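Local coordinates for gene product PA4716 (Pseudomonas aeruginosa, PDB 1U0K), which is of unknown function but is probably an isomerase or epimerase of the PhzF family, at residues Arg5-Leu10 / Ala278-Leu283; Asp11-Arg16 / Ala75-Leu80; Leu23-Asp28 / Glu48-Leu53; Ala35-Trp40 / Arg62-Thr67. All coordinates share one frame; numbering follows the deposited sequence.

Contact 1 of 4, residues Arg5-Leu10 / Ala278-Leu283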
# COMPACT_ATOMS: atom_id res chain seq x y z
N ARG A 5 8.77 12.52 -18.09
CA ARG A 5 7.59 12.52 -17.23
C ARG A 5 8.05 12.08 -15.85
O ARG A 5 8.98 11.28 -15.72
CB ARG A 5 6.53 11.55 -17.72
CG ARG A 5 5.98 11.83 -19.13
CD ARG A 5 5.91 10.60 -20.02
NE ARG A 5 7.20 9.88 -20.07
CZ ARG A 5 7.36 8.57 -19.88
NH1 ARG A 5 6.33 7.77 -19.63
NH2 ARG A 5 8.59 8.04 -19.95
N ARG A 6 7.42 12.64 -14.83
CA ARG A 6 7.85 12.45 -13.47
C ARG A 6 6.66 12.25 -12.57
O ARG A 6 5.56 12.72 -12.85
CB ARG A 6 8.57 13.69 -12.95
CG ARG A 6 9.81 14.08 -13.72
CD ARG A 6 10.27 15.52 -13.48
NE ARG A 6 9.21 16.50 -13.73
CZ ARG A 6 9.34 17.82 -13.55
NH1 ARG A 6 10.49 18.34 -13.11
NH2 ARG A 6 8.32 18.62 -13.81
N TYR A 7 6.91 11.56 -11.46
CA TYR A 7 6.06 11.68 -10.29
C TYR A 7 6.91 12.05 -9.09
O TYR A 7 8.16 11.99 -9.14
CB TYR A 7 5.23 10.41 -10.05
CG TYR A 7 6.02 9.21 -9.59
CD1 TYR A 7 6.35 9.05 -8.27
CD2 TYR A 7 6.44 8.26 -10.51
CE1 TYR A 7 7.08 7.93 -7.84
CE2 TYR A 7 7.16 7.13 -10.09
CZ TYR A 7 7.48 6.99 -8.76
OH TYR A 7 8.21 5.91 -8.33
N TRP A 8 6.25 12.46 -8.03
CA TRP A 8 6.92 12.95 -6.83
C TRP A 8 6.30 12.32 -5.61
O TRP A 8 5.09 12.21 -5.53
CB TRP A 8 6.79 14.46 -6.72
CG TRP A 8 7.21 15.21 -7.94
CD1 TRP A 8 6.55 15.27 -9.15
CD2 TRP A 8 8.37 16.04 -8.09
NE1 TRP A 8 7.23 16.08 -10.02
CE2 TRP A 8 8.35 16.56 -9.39
CE3 TRP A 8 9.42 16.40 -7.23
CZ2 TRP A 8 9.35 17.42 -9.87
CZ3 TRP A 8 10.40 17.24 -7.71
CH2 TRP A 8 10.35 17.75 -9.01
N GLN A 9 7.14 11.95 -4.64
CA GLN A 9 6.70 11.43 -3.36
C GLN A 9 6.76 12.56 -2.34
O GLN A 9 7.79 13.19 -2.17
CB GLN A 9 7.61 10.27 -2.92
CG GLN A 9 7.29 9.69 -1.56
CD GLN A 9 5.93 9.03 -1.47
OE1 GLN A 9 5.35 8.63 -2.49
NE2 GLN A 9 5.40 8.93 -0.26
N LEU A 10 5.62 12.85 -1.73
CA LEU A 10 5.47 13.92 -0.75
C LEU A 10 4.86 13.37 0.52
O LEU A 10 4.19 12.35 0.49
CB LEU A 10 4.52 15.01 -1.28
CG LEU A 10 5.07 16.03 -2.27
CD1 LEU A 10 5.48 15.43 -3.57
CD2 LEU A 10 4.02 17.10 -2.51
N ALA A 278 11.03 12.80 -2.80
CA ALA A 278 11.69 12.17 -3.95
C ALA A 278 11.08 12.63 -5.26
O ALA A 278 9.88 12.92 -5.34
CB ALA A 278 11.61 10.66 -3.87
N ARG A 279 11.92 12.72 -6.28
CA ARG A 279 11.52 13.01 -7.64
C ARG A 279 11.87 11.79 -8.50
O ARG A 279 13.03 11.39 -8.57
CB ARG A 279 12.30 14.22 -8.18
CG ARG A 279 11.97 14.63 -9.60
CD ARG A 279 12.91 15.69 -10.18
NE ARG A 279 14.27 15.17 -10.29
CZ ARG A 279 15.32 15.58 -9.57
NH1 ARG A 279 15.20 16.54 -8.66
NH2 ARG A 279 16.50 15.00 -9.76
N ALA A 280 10.87 11.22 -9.17
CA ALA A 280 11.03 10.00 -9.95
C ALA A 280 10.82 10.28 -11.43
O ALA A 280 9.85 10.92 -11.82
CB ALA A 280 10.04 8.95 -9.48
N GLU A 281 11.74 9.79 -12.25
CA GLU A 281 11.65 9.85 -13.70
C GLU A 281 11.10 8.55 -14.24
O GLU A 281 11.61 7.49 -13.91
CB GLU A 281 13.05 10.08 -14.26
CG GLU A 281 13.51 11.51 -14.14
CD GLU A 281 12.98 12.40 -15.27
OE1 GLU A 281 12.64 13.56 -14.96
OE2 GLU A 281 12.89 11.94 -16.44
N LEU A 282 10.05 8.61 -15.06
CA LEU A 282 9.47 7.41 -15.66
C LEU A 282 10.36 6.94 -16.78
O LEU A 282 10.83 7.74 -17.59
CB LEU A 282 8.05 7.68 -16.19
CG LEU A 282 6.97 7.96 -15.16
CD1 LEU A 282 5.62 7.92 -15.85
CD2 LEU A 282 7.03 7.01 -13.99
N LEU A 283 10.57 5.63 -16.83
CA LEU A 283 11.48 4.99 -17.77
C LEU A 283 10.72 4.20 -18.84
O LEU A 283 11.32 3.67 -19.75
CB LEU A 283 12.43 4.07 -17.00
CG LEU A 283 13.27 4.75 -15.92
CD1 LEU A 283 14.02 3.70 -15.12
CD2 LEU A 283 14.23 5.77 -16.52
O HOH W 1 10.53 10.14 -18.64

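Contact 2 of 4, residues Asp11-Arg16 / Ala75-Leu80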
# COMPACT_ATOMS: atom_id res chain seq x y z
N ASP A 11 5.05 14.08 1.63
CA ASP A 11 4.27 13.84 2.83
C ASP A 11 3.43 15.06 3.15
O ASP A 11 3.94 16.18 3.15
CB ASP A 11 5.19 13.57 4.01
CG ASP A 11 5.83 12.23 3.93
OD1 ASP A 11 5.21 11.28 3.40
OD2 ASP A 11 6.98 12.04 4.37
N VAL A 12 2.16 14.84 3.44
CA VAL A 12 1.22 15.91 3.76
C VAL A 12 0.81 15.80 5.23
O VAL A 12 0.67 14.69 5.77
CB VAL A 12 -0.02 15.83 2.85
CG1 VAL A 12 -0.97 17.01 3.13
CG2 VAL A 12 0.38 15.79 1.37
N PHE A 13 0.62 16.96 5.86
CA PHE A 13 0.45 17.07 7.32
C PHE A 13 1.71 16.57 8.03
O PHE A 13 1.66 15.77 8.97
CB PHE A 13 -0.80 16.33 7.81
CG PHE A 13 -2.07 16.77 7.13
CD1 PHE A 13 -2.82 15.87 6.38
CD2 PHE A 13 -2.53 18.07 7.25
CE1 PHE A 13 -4.00 16.26 5.77
CE2 PHE A 13 -3.71 18.47 6.63
CZ PHE A 13 -4.44 17.56 5.89
N ALA A 14 2.85 17.09 7.57
CA ALA A 14 4.17 16.61 7.93
C ALA A 14 5.13 17.78 8.07
O ALA A 14 5.40 18.50 7.11
CB ALA A 14 4.69 15.62 6.86
N GLU A 15 5.64 18.00 9.28
CA GLU A 15 6.63 19.05 9.50
C GLU A 15 8.05 18.54 9.28
O GLU A 15 8.96 19.35 9.14
CB GLU A 15 6.47 19.66 10.90
CG GLU A 15 5.08 20.25 11.09
CD GLU A 15 4.92 21.17 12.28
OE1 GLU A 15 3.84 21.12 12.92
OE2 GLU A 15 5.85 21.96 12.57
N ARG A 16 8.22 17.22 9.24
CA ARG A 16 9.48 16.59 8.85
C ARG A 16 9.23 15.46 7.85
O ARG A 16 8.15 14.90 7.82
CB ARG A 16 10.17 15.98 10.08
CG ARG A 16 10.68 16.99 11.08
CD ARG A 16 11.48 16.35 12.20
NE ARG A 16 10.75 15.24 12.80
CZ ARG A 16 9.83 15.36 13.75
NH1 ARG A 16 9.51 16.54 14.25
NH2 ARG A 16 9.23 14.27 14.22
N ALA A 75 -12.68 17.20 -2.97
CA ALA A 75 -11.69 17.97 -2.24
C ALA A 75 -11.04 17.13 -1.14
O ALA A 75 -11.75 16.52 -0.34
CB ALA A 75 -12.34 19.23 -1.64
N GLY A 76 -9.70 17.07 -1.12
CA GLY A 76 -8.95 16.30 -0.13
C GLY A 76 -7.50 16.77 -0.00
O GLY A 76 -7.08 17.63 -0.78
N HIS A 77 -6.74 16.18 0.93
CA HIS A 77 -5.32 16.52 1.14
C HIS A 77 -4.31 16.23 -0.03
O HIS A 77 -3.21 16.78 -0.02
CB HIS A 77 -4.79 15.87 2.41
CG HIS A 77 -4.62 14.40 2.28
ND1 HIS A 77 -5.68 13.53 2.31
CD2 HIS A 77 -3.52 13.65 2.01
CE1 HIS A 77 -5.25 12.30 2.09
NE2 HIS A 77 -3.94 12.35 1.91
N PRO A 78 -4.62 15.38 -1.00
CA PRO A 78 -3.81 15.36 -2.23
C PRO A 78 -3.72 16.75 -2.87
O PRO A 78 -2.71 17.05 -3.50
CB PRO A 78 -4.56 14.38 -3.13
CG PRO A 78 -5.16 13.44 -2.16
CD PRO A 78 -5.67 14.33 -1.06
N LEU A 79 -4.73 17.59 -2.69
CA LEU A 79 -4.70 18.94 -3.24
C LEU A 79 -3.65 19.81 -2.53
O LEU A 79 -2.98 20.60 -3.20
CB LEU A 79 -6.08 19.62 -3.20
CG LEU A 79 -7.24 18.95 -3.95
CD1 LEU A 79 -8.51 19.80 -3.82
CD2 LEU A 79 -6.98 18.70 -5.41
N LEU A 80 -3.48 19.65 -1.22
CA LEU A 80 -2.44 20.34 -0.48
C LEU A 80 -1.05 19.98 -1.00
O LEU A 80 -0.20 20.85 -1.18
CB LEU A 80 -2.51 20.00 1.00
CG LEU A 80 -3.78 20.45 1.71
CD1 LEU A 80 -3.67 20.07 3.18
CD2 LEU A 80 -4.05 21.94 1.52

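Contact 3 of 4, residues Leu23-Asp28 / Glu48-Leu53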
# COMPACT_ATOMS: atom_id res chain seq x y z
N LEU A 23 2.00 10.64 -0.24
CA LEU A 23 1.23 10.97 -1.44
C LEU A 23 2.13 10.95 -2.65
O LEU A 23 3.23 11.50 -2.60
CB LEU A 23 0.68 12.39 -1.30
CG LEU A 23 -0.03 13.02 -2.49
CD1 LEU A 23 -1.39 12.40 -2.69
CD2 LEU A 23 -0.14 14.53 -2.28
N ALA A 24 1.66 10.38 -3.76
CA ALA A 24 2.33 10.53 -5.05
C ALA A 24 1.60 11.57 -5.90
O ALA A 24 0.37 11.57 -5.97
CB ALA A 24 2.41 9.23 -5.80
N VAL A 25 2.38 12.45 -6.53
CA VAL A 25 1.84 13.50 -7.40
C VAL A 25 2.48 13.39 -8.77
O VAL A 25 3.69 13.38 -8.88
CB VAL A 25 2.16 14.90 -6.84
CG1 VAL A 25 1.59 16.00 -7.75
CG2 VAL A 25 1.65 15.06 -5.42
N PHE A 26 1.66 13.31 -9.81
CA PHE A 26 2.11 13.32 -11.19
C PHE A 26 1.82 14.74 -11.70
O PHE A 26 0.67 15.11 -11.85
CB PHE A 26 1.37 12.26 -12.02
CG PHE A 26 1.73 10.84 -11.69
CD1 PHE A 26 1.39 10.28 -10.47
CD2 PHE A 26 2.41 10.04 -12.62
CE1 PHE A 26 1.72 8.95 -10.17
CE2 PHE A 26 2.71 8.72 -12.33
CZ PHE A 26 2.38 8.19 -11.12
N ASP A 27 2.86 15.53 -11.93
CA ASP A 27 2.64 16.95 -12.25
C ASP A 27 2.18 17.22 -13.67
O ASP A 27 1.67 18.30 -13.95
CB ASP A 27 3.88 17.78 -11.93
CG ASP A 27 5.02 17.48 -12.83
OD1 ASP A 27 5.59 16.39 -12.70
OD2 ASP A 27 5.42 18.28 -13.69
N ASP A 28 2.34 16.25 -14.57
CA ASP A 28 1.77 16.37 -15.90
C ASP A 28 1.39 14.99 -16.42
O ASP A 28 2.21 14.26 -17.00
CB ASP A 28 2.74 17.08 -16.85
CG ASP A 28 2.13 17.30 -18.22
OD1 ASP A 28 1.04 16.75 -18.51
OD2 ASP A 28 2.69 18.02 -19.08
N GLU A 48 -3.51 7.63 -1.55
CA GLU A 48 -3.98 8.31 -2.75
C GLU A 48 -2.82 8.75 -3.62
O GLU A 48 -1.73 9.03 -3.11
CB GLU A 48 -4.84 9.52 -2.38
CG GLU A 48 -6.16 9.14 -1.76
CD GLU A 48 -7.03 10.31 -1.39
OE1 GLU A 48 -6.70 11.03 -0.43
OE2 GLU A 48 -8.07 10.51 -2.05
N SER A 49 -3.04 8.75 -4.93
CA SER A 49 -2.20 9.46 -5.90
C SER A 49 -3.06 10.54 -6.57
O SER A 49 -4.27 10.38 -6.73
CB SER A 49 -1.63 8.54 -6.98
OG SER A 49 -0.63 7.67 -6.46
N ILE A 50 -2.42 11.64 -6.95
CA ILE A 50 -3.10 12.73 -7.66
C ILE A 50 -2.36 13.01 -8.96
O ILE A 50 -1.13 12.99 -9.02
CB ILE A 50 -3.23 14.01 -6.78
CG1 ILE A 50 -3.89 15.15 -7.56
CG2 ILE A 50 -1.90 14.45 -6.18
CD1 ILE A 50 -4.43 16.24 -6.70
N PHE A 51 -3.15 13.25 -10.01
CA PHE A 51 -2.67 13.43 -11.38
C PHE A 51 -3.11 14.81 -11.84
O PHE A 51 -4.29 15.11 -11.80
CB PHE A 51 -3.26 12.33 -12.28
CG PHE A 51 -2.84 10.95 -11.88
CD1 PHE A 51 -3.52 10.27 -10.88
CD2 PHE A 51 -1.74 10.33 -12.47
CE1 PHE A 51 -3.12 9.02 -10.46
CE2 PHE A 51 -1.33 9.07 -12.04
CZ PHE A 51 -2.03 8.42 -11.04
N LEU A 52 -2.15 15.63 -12.25
CA LEU A 52 -2.41 17.01 -12.68
C LEU A 52 -2.36 17.13 -14.19
O LEU A 52 -1.52 16.55 -14.86
CB LEU A 52 -1.40 17.97 -12.05
CG LEU A 52 -1.30 17.96 -10.51
CD1 LEU A 52 -0.28 18.98 -10.00
CD2 LEU A 52 -2.65 18.21 -9.85
N LEU A 53 -3.28 17.93 -14.72
CA LEU A 53 -3.40 18.16 -16.15
C LEU A 53 -3.26 19.67 -16.38
O LEU A 53 -4.18 20.44 -16.05
CB LEU A 53 -4.73 17.63 -16.67
CG LEU A 53 -4.99 16.16 -16.27
CD1 LEU A 53 -6.45 15.78 -16.41
CD2 LEU A 53 -4.11 15.23 -17.11

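Contact 4 of 4, residues Ala35-Trp40 / Arg62-Thr67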
# COMPACT_ATOMS: atom_id res chain seq x y z
N ALA A 35 -7.36 4.30 -17.11
CA ALA A 35 -6.86 2.99 -16.70
C ALA A 35 -5.42 3.12 -16.24
O ALA A 35 -5.04 2.51 -15.25
CB ALA A 35 -6.95 2.00 -17.85
N ALA A 36 -4.62 3.91 -16.95
CA ALA A 36 -3.22 4.09 -16.57
C ALA A 36 -3.07 4.83 -15.25
O ALA A 36 -2.19 4.51 -14.45
CB ALA A 36 -2.46 4.81 -17.68
N MSE A 37 -3.93 5.81 -14.99
CA MSE A 37 -3.90 6.53 -13.72
C MSE A 37 -4.23 5.57 -12.57
O MSE A 37 -3.53 5.54 -11.56
CB MSE A 37 -4.88 7.70 -13.75
CG MSE A 37 -4.44 8.81 -14.66
SE MSE A 37 -5.76 10.23 -14.68
CE MSE A 37 -5.22 11.21 -16.26
N GLN A 38 -5.26 4.74 -12.73
CA GLN A 38 -5.59 3.76 -11.70
C GLN A 38 -4.47 2.76 -11.51
O GLN A 38 -4.17 2.38 -10.38
CB GLN A 38 -6.91 3.04 -12.01
CG GLN A 38 -7.34 2.05 -10.93
CD GLN A 38 -7.66 2.70 -9.61
OE1 GLN A 38 -6.80 2.81 -8.71
NE2 GLN A 38 -8.89 3.15 -9.47
N ALA A 39 -3.84 2.34 -12.60
CA ALA A 39 -2.77 1.35 -12.54
C ALA A 39 -1.53 1.93 -11.85
O ALA A 39 -0.88 1.24 -11.08
CB ALA A 39 -2.43 0.83 -13.92
N TRP A 40 -1.20 3.20 -12.13
CA TRP A 40 -0.06 3.87 -11.48
C TRP A 40 -0.34 4.07 -9.99
O TRP A 40 0.57 3.99 -9.17
CB TRP A 40 0.27 5.22 -12.15
CG TRP A 40 1.27 5.11 -13.22
CD1 TRP A 40 1.06 5.21 -14.56
CD2 TRP A 40 2.66 4.82 -13.05
NE1 TRP A 40 2.25 5.04 -15.24
CE2 TRP A 40 3.24 4.79 -14.33
CE3 TRP A 40 3.48 4.61 -11.94
CZ2 TRP A 40 4.60 4.56 -14.52
CZ3 TRP A 40 4.83 4.36 -12.14
CH2 TRP A 40 5.37 4.34 -13.41
N ARG A 62 -6.37 20.93 -13.85
CA ARG A 62 -7.34 19.90 -13.54
C ARG A 62 -6.62 18.82 -12.75
O ARG A 62 -5.43 18.58 -12.94
CB ARG A 62 -7.97 19.32 -14.79
CG ARG A 62 -8.78 20.32 -15.60
CD ARG A 62 -9.40 19.71 -16.84
NE ARG A 62 -8.41 19.50 -17.90
CZ ARG A 62 -8.35 18.44 -18.71
NH1 ARG A 62 -9.22 17.44 -18.61
NH2 ARG A 62 -7.40 18.38 -19.64
N ALA A 63 -7.36 18.17 -11.87
CA ALA A 63 -6.81 17.12 -11.03
C ALA A 63 -7.70 15.88 -11.04
O ALA A 63 -8.92 15.97 -11.18
CB ALA A 63 -6.64 17.61 -9.65
N ARG A 64 -7.06 14.73 -10.90
CA ARG A 64 -7.75 13.46 -10.76
C ARG A 64 -7.11 12.77 -9.56
O ARG A 64 -5.88 12.66 -9.49
CB ARG A 64 -7.58 12.59 -12.01
CG ARG A 64 -7.99 13.22 -13.34
CD ARG A 64 -9.47 13.24 -13.60
NE ARG A 64 -10.09 11.92 -13.69
CZ ARG A 64 -10.11 11.14 -14.76
NH1 ARG A 64 -9.51 11.49 -15.89
NH2 ARG A 64 -10.75 9.98 -14.70
N ILE A 65 -7.94 12.33 -8.61
CA ILE A 65 -7.47 11.67 -7.39
C ILE A 65 -7.98 10.25 -7.36
O ILE A 65 -9.16 10.00 -7.57
CB ILE A 65 -7.96 12.42 -6.13
CG1 ILE A 65 -7.43 13.85 -6.09
CG2 ILE A 65 -7.53 11.67 -4.89
CD1 ILE A 65 -8.12 14.73 -5.05
N PHE A 66 -7.07 9.31 -7.10
CA PHE A 66 -7.41 7.91 -6.99
C PHE A 66 -6.92 7.31 -5.69
O PHE A 66 -5.82 7.61 -5.23
CB PHE A 66 -6.78 7.10 -8.11
CG PHE A 66 -7.32 7.41 -9.48
CD1 PHE A 66 -6.91 8.54 -10.15
CD2 PHE A 66 -8.21 6.54 -10.09
CE1 PHE A 66 -7.42 8.81 -11.42
CE2 PHE A 66 -8.72 6.81 -11.35
CZ PHE A 66 -8.32 7.94 -12.01
N THR A 67 -7.74 6.43 -5.12
CA THR A 67 -7.24 5.46 -4.14
C THR A 67 -6.90 4.17 -4.88
O THR A 67 -7.10 4.06 -6.08
CB THR A 67 -8.28 5.16 -3.04
OG1 THR A 67 -9.39 4.47 -3.63
CG2 THR A 67 -8.82 6.40 -2.41

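Contact 1 of 4, residues Arg5-Leu10 / Ala278-Leu283
Strand 6-10 pairs antiparallel with strand 278-282, joining strands near both chain ends. Y7 and A280 form a hydrogen-bonded pair: A280 N reaches Y7 O at 2.8 Å and Y7 N returns to A280 O. Q9 N binds A278 O at 3.0 Å, the reciprocal bond being weak, and L282 N gives R5 O an almost straight bond (177° at the hydrogen). Between these pairs, R6 with E281 and W8 with R279 are non-hydrogen-bonded.

The side chains alternate accordingly. On the face of Y7 and Q9, A280 CB sits over the Y7 ring in a CH-pi contact, 3.4 Å from the ring centroid, while L282 CD2 meets the ring edge 3.7 Å from Y7 CD2. On the face of R6 and W8, the R279 chain runs alongside the indole with CG 3.6 Å from the centroid of its six-membered ring; chi1 of -180° sets R279 CG anti to the backbone N. The W8 ring is also pinned through NE1 by D27, which salt-bridges R6. The sheet does not end here: residues 278-282 pair antiparallel with a strand of the second subunit, so this strand belongs to the dimer interface. Q9 NE2 likewise bonds to E43 of that subunit. E281 lies beside R6, its OE1 3.1 Å from R6 CG, and turns OE2 to S4. At the far end the R5 guanidinium, its NH2 hydrogen-bonded to T284 O, lays one face over L282 CB, and a water accepts from R5 N and donates to L282 O at 2.6 Å.

Contact 2 of 4, residues Asp11-Arg16 / Ala75-Leu80
V12, F13, H77 and L80 meet where strand 6-12 ends against the start of helix 78-90. The aliphatic contacts come from V12 and L80: V12 CG1 lies 4.0 Å from L80 CB, the two side chains crossing at about a right angle. CG1 also nears the H77 carbonyl, 3.9 Å from its O.

The aromatic contacts fall to F13. Its backbone is left-handed (phi 62°, psi 50°), and although V12 precedes it directly, both side chains reach the helix start. F13 CE1 comes within 3.5 Å of H77 CB, and F13 CZ touches L80 CD1 at 3.8 Å. The H77 ring, its CG between the backbone N and the carbonyl carbon (chi1 72°), presents its edge to V12 CB, while P78 CD packs over the centre of one ring face, 3.4 Å above the plane.

Polar bonding lies along the chain and beyond it. L79 N bonds to G76 O within the segment, and H77 ND1 has a weak hydrogen bond with G222 N. H77 also packs against E48, the predicted active-site residue. With no hydrogen bond between the segments, the contact rests on van der Waals packing, mostly between carbons, and leaves H77 ND1 to bond beyond them.

Contact 3 of 4, residues Leu23-Asp28 / Glu48-Leu53
F26 and F51 stack side by side in an offset arrangement, ring centroids 4.5 Å apart and planes inclined by 25°. F51 CE2 lies over one face of the F26 ring, displaced toward the rim, and comes 3.4 Å from F26 CD1. Both rings leave their strands with CG anti to the carbonyl carbon (chi1 -70° and -62°), which starts them in the same direction. On the reverse of the sheet V25 and I50 also run alongside each other, touching through their CG2 methyls at 3.7 Å. L23 CD1 extends this apolar surface, 4.1 Å from I50 CG2, and V25 CG1 approaches L52 CD1.

Around this core the backbones form a regular parallel pair. I50 N donates to A24 O, F26 N to I50 O and L52 N to F26 O, all at 2.9-3.0 Å, whereas A24 N is buried with no partner in the model. Farther out, the D27 carboxylate is salt-bridged to R6 and hydrogen-bonded to W8 NE1, and D28 OD1 is bonded to S30 OG. At the other end E48, the predicted active-site residue, sets its side chain against I65, T67, H77 and P78. Helix 34-44 links the two strands and packs on the F26 and F51 face through L44 and T41, while W40 meets F26 edge to face; strand, helix and parallel neighbouring strand make up a beta-alpha-beta unit, with E48 on the segment that forms its second strand.

Contact 4 of 4, residues Ala35-Trp40 / Arg62-Thr67
M37 and F66 meet where helix 34-44 lies over strand 60-67, the short segments' axes inclined at 47° and 8.4 Å apart at their closest. M37 CB presses on the ring at F66 CE1, 3.6 Å away, and the selenium of this selenomethionine lies 5.1 Å from the ring centroid in an oblique Met-aromatic contact. The M37 chain is extended beyond CG, with chi2 of 178° setting SE anti to CA, which carries the heavy atom past the phenyl ring to R64. There SE touches R64 CG at 4.0 Å and stands over one face of the guanidinium, offset toward its rim, 4.1 Å from NH1. Q38 comes at F66 from the next position on the helix: its backbone N is above one face of the ring, displaced toward the rim, and its side chain reaches on toward T67.

This is a helix packed on a sheet, the helix connecting strands 21-26 and 48-54 and also touching strand 60-67 beyond them. F51 of strand 48-54 and L32 enclose M37 further. The bent R64 chain is anchored by two salt bridges, NE to E71 and NH1 to D34, so the guanidinium under the selenium is held at two of its nitrogens. E71 also packs against F66. T67, whose CB points away from the helix, accepts hydrogen bonds at OG1 from the backbone N of E69 and of E70, and its side chain lies about 4 Å from that of E48, the predicted active-site residue.

In the fold
Five strands lie side by side in the order 267-282, 6-12, 21-26, 48-54, 60-67, and the contacts sample this sheet from the dimer interface inward. Contacts 3 and 4 are closest, centres about 8 Å apart, and their segments alternate along the chain; contacts 1 and 2 share strand 6-12 yet lie about 17 Å apart. Contact 1 closes the longest loop, enclosing the other three. Helix 34-44 covers one face, its W40 packing on L282 and Y7 of contact 1, and helix 78-90 the other. H77 and P78 of contact 2 touch E48 of contact 3, as I65 of contact 4 does, converging on the predicted active site.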